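Local coordinates for protein nucleoporin nup120 (Schizosaccharomyces pombe, PDB 4GQ2) that serves as a structural component of the nuclear pore complex, whose nucleoporins can also dock transiently associated nuclear transport factors, at residues 683-697 and 725-739. Residues are numbered along the deposited sequence; the frame is centred on the assembly and turned at random.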
loop_
_atom_site.group_PDB
_atom_site.type_symbol
_atom_site.label_atom_id
_atom_site.label_comp_id
_atom_site.label_asym_id
_atom_site.label_seq_id
_atom_site.Cartn_x
_atom_site.Cartn_y
_atom_site.Cartn_z
ATOM N N ASP A 683 2.335 -9.893 2.154
ATOM C CA ASP A 683 2.515 -9.267 0.847
ATOM C C ASP A 683 3.371 -10.178 -0.035
ATOM O O ASP A 683 3.048 -10.435 -1.199
ATOM C CB ASP A 683 3.182 -7.894 1.017
ATOM C CG ASP A 683 3.484 -7.218 -0.305
ATOM O OD1 ASP A 683 2.568 -6.611 -0.886
ATOM O OD2 ASP A 683 4.642 -7.289 -0.764
ATOM N N SER A 684 4.455 -10.679 0.549
ATOM C CA SER A 684 5.398 -11.534 -0.154
ATOM C C SER A 684 4.785 -12.898 -0.524
ATOM O O SER A 684 4.994 -13.400 -1.621
ATOM C CB SER A 684 6.667 -11.684 0.687
ATOM O OG SER A 684 7.529 -12.636 0.116
ATOM N N ILE A 685 4.019 -13.487 0.389
ATOM C CA ILE A 685 3.325 -14.749 0.116
ATOM C C ILE A 685 2.206 -14.567 -0.918
ATOM O O ILE A 685 2.088 -15.355 -1.865
ATOM C CB ILE A 685 2.760 -15.396 1.408
ATOM C CG1 ILE A 685 3.871 -15.667 2.432
ATOM C CG2 ILE A 685 2.020 -16.689 1.090
ATOM C CD1 ILE A 685 5.130 -16.250 1.840
ATOM N N LEU A 686 1.404 -13.519 -0.742
ATOM C CA LEU A 686 0.269 -13.241 -1.630
ATOM C C LEU A 686 0.645 -12.995 -3.087
ATOM O O LEU A 686 -0.131 -13.321 -3.974
ATOM C CB LEU A 686 -0.581 -12.085 -1.098
ATOM C CG LEU A 686 -1.328 -12.321 0.220
ATOM C CD1 LEU A 686 -1.888 -11.019 0.733
ATOM C CD2 LEU A 686 -2.440 -13.345 0.094
ATOM N N LYS A 687 1.824 -12.490 -3.312
ATOM C CA LYS A 687 2.287 -12.278 -4.642
ATOM C C LYS A 687 2.572 -13.564 -5.348
ATOM O O LYS A 687 2.309 -13.703 -6.487
ATOM C CB LYS A 687 3.538 -11.454 -4.630
ATOM C CG LYS A 687 3.308 -9.991 -4.767
ATOM C CD LYS A 687 4.536 -9.268 -4.310
ATOM C CE LYS A 687 4.595 -7.892 -4.894
ATOM N NZ LYS A 687 5.098 -6.936 -3.892
ATOM N N LYS A 688 3.136 -14.503 -4.642
ATOM C CA LYS A 688 3.392 -15.838 -5.174
ATOM C C LYS A 688 2.081 -16.598 -5.374
ATOM O O LYS A 688 1.892 -17.248 -6.393
ATOM C CB LYS A 688 4.392 -16.596 -4.300
ATOM C CG LYS A 688 5.686 -15.824 -4.090
ATOM C CD LYS A 688 6.830 -16.708 -3.619
ATOM C CE LYS A 688 8.158 -15.960 -3.617
ATOM N NZ LYS A 688 8.307 -15.137 -2.384
ATOM N N PHE A 689 1.153 -16.470 -4.433
ATOM C CA PHE A 689 -0.183 -17.030 -4.637
ATOM C C PHE A 689 -0.869 -16.514 -5.909
ATOM O O PHE A 689 -1.352 -17.312 -6.716
ATOM C CB PHE A 689 -1.072 -16.843 -3.397
ATOM C CG PHE A 689 -1.016 -18.001 -2.441
ATOM C CD1 PHE A 689 -1.446 -19.263 -2.834
ATOM C CD2 PHE A 689 -0.535 -17.835 -1.151
ATOM C CE1 PHE A 689 -1.389 -20.338 -1.959
ATOM C CE2 PHE A 689 -0.485 -18.905 -0.268
ATOM C CZ PHE A 689 -0.913 -20.157 -0.672
ATOM N N GLN A 690 -0.899 -15.192 -6.087
ATOM C CA GLN A 690 -1.518 -14.558 -7.267
ATOM C C GLN A 690 -0.944 -15.063 -8.595
ATOM O O GLN A 690 -1.688 -15.439 -9.500
ATOM C CB GLN A 690 -1.398 -13.032 -7.189
ATOM C CG GLN A 690 -1.946 -12.307 -8.413
ATOM C CD GLN A 690 -1.801 -10.797 -8.336
ATOM O OE1 GLN A 690 -2.789 -10.064 -8.398
ATOM N NE2 GLN A 690 -0.581 -10.330 -8.180
ATOM N N VAL A 691 0.377 -15.051 -8.711
ATOM C CA VAL A 691 1.059 -15.584 -9.895
ATOM C C VAL A 691 0.726 -17.076 -10.096
ATOM O O VAL A 691 0.468 -17.515 -11.224
ATOM C CB VAL A 691 2.586 -15.322 -9.797
ATOM C CG1 VAL A 691 3.387 -16.159 -10.791
ATOM C CG2 VAL A 691 2.875 -13.826 -9.958
ATOM N N SER A 692 0.687 -17.838 -9.002
ATOM C CA SER A 692 0.359 -19.257 -9.067
ATOM C C SER A 692 -1.069 -19.482 -9.583
ATOM O O SER A 692 -1.282 -20.239 -10.534
ATOM C CB SER A 692 0.557 -19.910 -7.692
ATOM O OG SER A 692 -0.123 -21.150 -7.600
ATOM N N ILE A 693 -2.034 -18.824 -8.943
ATOM C CA ILE A 693 -3.445 -18.915 -9.318
ATOM C C ILE A 693 -3.664 -18.509 -10.771
ATOM O O ILE A 693 -4.401 -19.173 -11.508
ATOM C CB ILE A 693 -4.310 -18.016 -8.406
ATOM C CG1 ILE A 693 -4.345 -18.582 -6.985
ATOM C CG2 ILE A 693 -5.719 -17.866 -8.972
ATOM C CD1 ILE A 693 -4.587 -17.540 -5.908
ATOM N N GLU A 694 -3.011 -17.422 -11.183
ATOM C CA GLU A 694 -3.104 -16.956 -12.558
ATOM C C GLU A 694 -2.629 -18.017 -13.548
ATOM O O GLU A 694 -3.283 -18.259 -14.571
ATOM C CB GLU A 694 -2.341 -15.639 -12.739
ATOM C CG GLU A 694 -3.093 -14.433 -12.187
ATOM C CD GLU A 694 -2.211 -13.224 -11.936
ATOM O OE1 GLU A 694 -0.996 -13.298 -12.216
ATOM O OE2 GLU A 694 -2.741 -12.193 -11.461
ATOM N N GLY A 695 -1.497 -18.650 -13.245
ATOM C CA GLY A 695 -0.967 -19.703 -14.105
ATOM C C GLY A 695 -2.004 -20.787 -14.377
ATOM O O GLY A 695 -2.157 -21.233 -15.514
ATOM N N PHE A 696 -2.725 -21.190 -13.329
ATOM C CA PHE A 696 -3.759 -22.221 -13.434
ATOM C C PHE A 696 -4.948 -21.738 -14.261
ATOM O O PHE A 696 -5.409 -22.442 -15.166
ATOM C CB PHE A 696 -4.212 -22.694 -12.044
ATOM C CG PHE A 696 -3.181 -23.506 -11.306
ATOM C CD1 PHE A 696 -2.645 -24.660 -11.868
ATOM C CD2 PHE A 696 -2.760 -23.129 -10.037
ATOM C CE1 PHE A 696 -1.698 -25.407 -11.185
ATOM C CE2 PHE A 696 -1.812 -23.873 -9.346
ATOM C CZ PHE A 696 -1.282 -25.014 -9.920
ATOM N N ILE A 697 -5.430 -20.535 -13.951
ATOM C CA ILE A 697 -6.456 -19.877 -14.765
ATOM C C ILE A 697 -6.035 -19.840 -16.233
ATOM O O ILE A 697 -6.829 -20.191 -17.105
ATOM C CB ILE A 697 -6.797 -18.449 -14.257
ATOM C CG1 ILE A 697 -7.494 -18.519 -12.894
ATOM C CG2 ILE A 697 -7.677 -17.710 -15.260
ATOM C CD1 ILE A 697 -7.632 -17.184 -12.183
ATOM N N LEU A 725 -10.727 -20.925 -8.375
ATOM C CA LEU A 725 -9.503 -20.173 -8.611
ATOM C C LEU A 725 -9.776 -18.677 -8.735
ATOM O O LEU A 725 -9.006 -17.858 -8.221
ATOM C CB LEU A 725 -8.782 -20.689 -9.854
ATOM C CG LEU A 725 -8.125 -22.063 -9.699
ATOM C CD1 LEU A 725 -7.732 -22.567 -11.073
ATOM C CD2 LEU A 725 -6.916 -22.004 -8.779
ATOM N N LEU A 726 -10.880 -18.335 -9.393
ATOM C CA LEU A 726 -11.296 -16.950 -9.541
ATOM C C LEU A 726 -11.585 -16.338 -8.181
ATOM O O LEU A 726 -11.321 -15.153 -7.949
ATOM C CB LEU A 726 -12.541 -16.843 -10.425
ATOM C CG LEU A 726 -12.393 -16.779 -11.943
ATOM C CD1 LEU A 726 -13.770 -16.621 -12.573
ATOM C CD2 LEU A 726 -11.478 -15.638 -12.371
ATOM N N GLU A 727 -12.121 -17.154 -7.283
ATOM C CA GLU A 727 -12.444 -16.681 -5.953
ATOM C C GLU A 727 -11.173 -16.457 -5.142
ATOM O O GLU A 727 -11.057 -15.464 -4.426
ATOM C CB GLU A 727 -13.383 -17.646 -5.246
ATOM C CG GLU A 727 -14.002 -17.047 -3.994
ATOM C CD GLU A 727 -14.565 -15.649 -4.215
ATOM O OE1 GLU A 727 -15.526 -15.512 -5.010
ATOM O OE2 GLU A 727 -14.047 -14.691 -3.587
ATOM N N ASP A 728 -10.226 -17.386 -5.263
ATOM C CA ASP A 728 -8.906 -17.230 -4.682
ATOM C C ASP A 728 -8.238 -15.953 -5.221
ATOM O O ASP A 728 -7.777 -15.101 -4.449
ATOM C CB ASP A 728 -8.051 -18.456 -5.021
ATOM C CG ASP A 728 -8.410 -19.677 -4.187
ATOM O OD1 ASP A 728 -9.210 -19.558 -3.237
ATOM O OD2 ASP A 728 -7.873 -20.765 -4.480
ATOM N N TRP A 729 -8.205 -15.826 -6.549
ATOM C CA TRP A 729 -7.619 -14.663 -7.201
ATOM C C TRP A 729 -8.170 -13.404 -6.623
ATOM O O TRP A 729 -7.414 -12.489 -6.302
ATOM C CB TRP A 729 -7.844 -14.685 -8.710
ATOM C CG TRP A 729 -7.041 -13.614 -9.393
ATOM C CD1 TRP A 729 -5.732 -13.704 -9.862
ATOM C CD2 TRP A 729 -7.455 -12.226 -9.664
ATOM N NE1 TRP A 729 -5.318 -12.502 -10.401
ATOM C CE2 TRP A 729 -6.300 -11.571 -10.310
ATOM C CE3 TRP A 729 -8.616 -11.482 -9.433
ATOM C CZ2 TRP A 729 -6.334 -10.232 -10.705
ATOM C CZ3 TRP A 729 -8.640 -10.136 -9.842
ATOM C CH2 TRP A 729 -7.523 -9.530 -10.460
ATOM N N ARG A 730 -9.492 -13.357 -6.471
ATOM C CA ARG A 730 -10.174 -12.174 -5.965
ATOM C C ARG A 730 -9.647 -11.768 -4.605
ATOM O O ARG A 730 -9.246 -10.628 -4.421
ATOM C CB ARG A 730 -11.686 -12.398 -5.885
ATOM C CG ARG A 730 -12.444 -11.166 -5.433
ATOM C CD ARG A 730 -13.946 -11.381 -5.494
ATOM N NE ARG A 730 -14.400 -11.979 -4.256
ATOM C CZ ARG A 730 -15.067 -11.352 -3.297
ATOM N NH1 ARG A 730 -15.423 -10.084 -3.416
ATOM N NH2 ARG A 730 -15.394 -12.029 -2.216
ATOM N N LEU A 731 -9.644 -12.706 -3.662
ATOM C CA LEU A 731 -9.294 -12.402 -2.281
ATOM C C LEU A 731 -7.837 -12.036 -2.163
ATOM O O LEU A 731 -7.478 -11.107 -1.445
ATOM C CB LEU A 731 -9.628 -13.576 -1.361
ATOM C CG LEU A 731 -11.122 -13.892 -1.218
ATOM C CD1 LEU A 731 -11.343 -14.871 -0.080
ATOM C CD2 LEU A 731 -11.927 -12.622 -0.976
ATOM N N VAL A 732 -7.005 -12.762 -2.896
ATOM C CA VAL A 732 -5.578 -12.494 -2.931
ATOM C C VAL A 732 -5.275 -11.106 -3.520
ATOM O O VAL A 732 -4.554 -10.316 -2.907
ATOM C CB VAL A 732 -4.832 -13.639 -3.658
ATOM C CG1 VAL A 732 -3.424 -13.224 -4.041
ATOM C CG2 VAL A 732 -4.806 -14.886 -2.773
ATOM N N SER A 733 -5.850 -10.802 -4.683
ATOM C CA SER A 733 -5.633 -9.511 -5.348
ATOM C C SER A 733 -6.208 -8.361 -4.539
ATOM O O SER A 733 -5.620 -7.290 -4.479
ATOM C CB SER A 733 -6.206 -9.510 -6.773
ATOM O OG SER A 733 -5.631 -10.555 -7.548
ATOM N N PHE A 734 -7.356 -8.592 -3.909
ATOM C CA PHE A 734 -7.913 -7.643 -2.953
ATOM C C PHE A 734 -6.900 -7.278 -1.855
ATOM O O PHE A 734 -6.568 -6.100 -1.661
ATOM C CB PHE A 734 -9.217 -8.198 -2.379
ATOM C CG PHE A 734 -9.692 -7.506 -1.138
ATOM C CD1 PHE A 734 -10.263 -6.244 -1.206
ATOM C CD2 PHE A 734 -9.614 -8.147 0.103
ATOM C CE1 PHE A 734 -10.722 -5.612 -0.056
ATOM C CE2 PHE A 734 -10.065 -7.521 1.254
ATOM C CZ PHE A 734 -10.616 -6.249 1.175
ATOM N N LEU A 735 -6.377 -8.286 -1.168
ATOM C CA LEU A 735 -5.380 -8.047 -0.124
ATOM C C LEU A 735 -4.077 -7.409 -0.619
ATOM O O LEU A 735 -3.469 -6.610 0.097
ATOM C CB LEU A 735 -5.098 -9.319 0.675
ATOM C CG LEU A 735 -6.290 -9.795 1.519
ATOM C CD1 LEU A 735 -6.051 -11.205 2.022
ATOM C CD2 LEU A 735 -6.572 -8.853 2.686
ATOM N N LEU A 736 -3.653 -7.750 -1.836
ATOM C CA LEU A 736 -2.470 -7.122 -2.428
ATOM C C LEU A 736 -2.692 -5.611 -2.628
ATOM O O LEU A 736 -1.768 -4.809 -2.469
ATOM C CB LEU A 736 -2.049 -7.819 -3.738
ATOM C CG LEU A 736 -1.338 -9.165 -3.524
ATOM C CD1 LEU A 736 -1.094 -9.907 -4.827
ATOM C CD2 LEU A 736 -0.022 -8.977 -2.782
ATOM N N GLU A 737 -3.929 -5.231 -2.933
ATOM C CA GLU A 737 -4.295 -3.827 -3.018
ATOM C C GLU A 737 -4.281 -3.178 -1.629
ATOM O O GLU A 737 -4.120 -1.968 -1.505
ATOM C CB GLU A 737 -5.657 -3.657 -3.709
ATOM C CG GLU A 737 -5.730 -2.439 -4.624
ATOM C CD GLU A 737 -7.127 -2.157 -5.165
ATOM O OE1 GLU A 737 -7.650 -1.041 -4.911
ATOM O OE2 GLU A 737 -7.696 -3.038 -5.851
ATOM N N ASN A 738 -4.424 -3.984 -0.582
ATOM C CA ASN A 738 -4.393 -3.455 0.783
ATOM C C ASN A 738 -2.958 -3.163 1.253
ATOM O O ASN A 738 -2.733 -2.416 2.217
ATOM C CB ASN A 738 -5.096 -4.421 1.746
ATOM C CG ASN A 738 -6.607 -4.271 1.735
ATOM O OD1 ASN A 738 -7.187 -3.762 2.692
ATOM N ND2 ASN A 738 -7.257 -4.721 0.657
ATOM N N SER A 739 -1.992 -3.761 0.564
ATOM C CA SER A 739 -0.596 -3.710 0.986
ATOM C C SER A 739 0.005 -2.315 0.891
ATOM O O SER A 739 0.755 -1.909 1.779
ATOM C CB SER A 739 0.242 -4.701 0.185
ATOM O OG SER A 739 1.521 -4.825 0.775
#
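Helices 683-697 and 725-739 pack as a buried antiparallel pair, their axes 9.4 Å apart at closest approach with 145° between their N-to-C directions, Leu686 facing Val732 and Ile693 facing Leu725. The packing is knobs-into-holes: Val732 sits among Leu686, Phe689, Gln690 and Ile693, its CG1 against Gln690 CB, while Ile693 answers among Leu725, Asp728, Trp729 and Val732, laying CD1 on Asp728 CB at 3.7 Å. Leu736 straddles Leu686 and Gln690, CD2 meeting Leu686 CB (3.6 Å) and CD1 meeting Gln690 NE2. Trp729 swings CG anti to its backbone nitrogen (chi1 -170°), which carries the indole across to helix 683-697; its NE1 donates an almost straight bond (2.8 Å, 175°) to the anti lone pair of Glu694 OE2, the oxygen itself lying in the indole plane. The Gln690 side chain lies alongside Trp729, touching NE1 through CG, and carries OE1 to 3.0 Å from Ser733 OG. At the far end Ser739 OG donates to Asp683 OD1 (2.7 Å) from above the carboxylate plane, and Lys687 NZ forms a salt bridge with Asp683 OD2. With an alanine in place of Asp683, Ser739 OG would probably lose this acceptor and the Lys687 ammonium its partner. Arg597 and His585 also hold the Glu694 carboxylate, and Arg658 pairs with Asp728. Around this part of the Nup120 helical domain, helix 770-777 touches the Asp683-Ser739 end, helix 812-822 packs on Phe734, and helix 548-553 lies against Ile685.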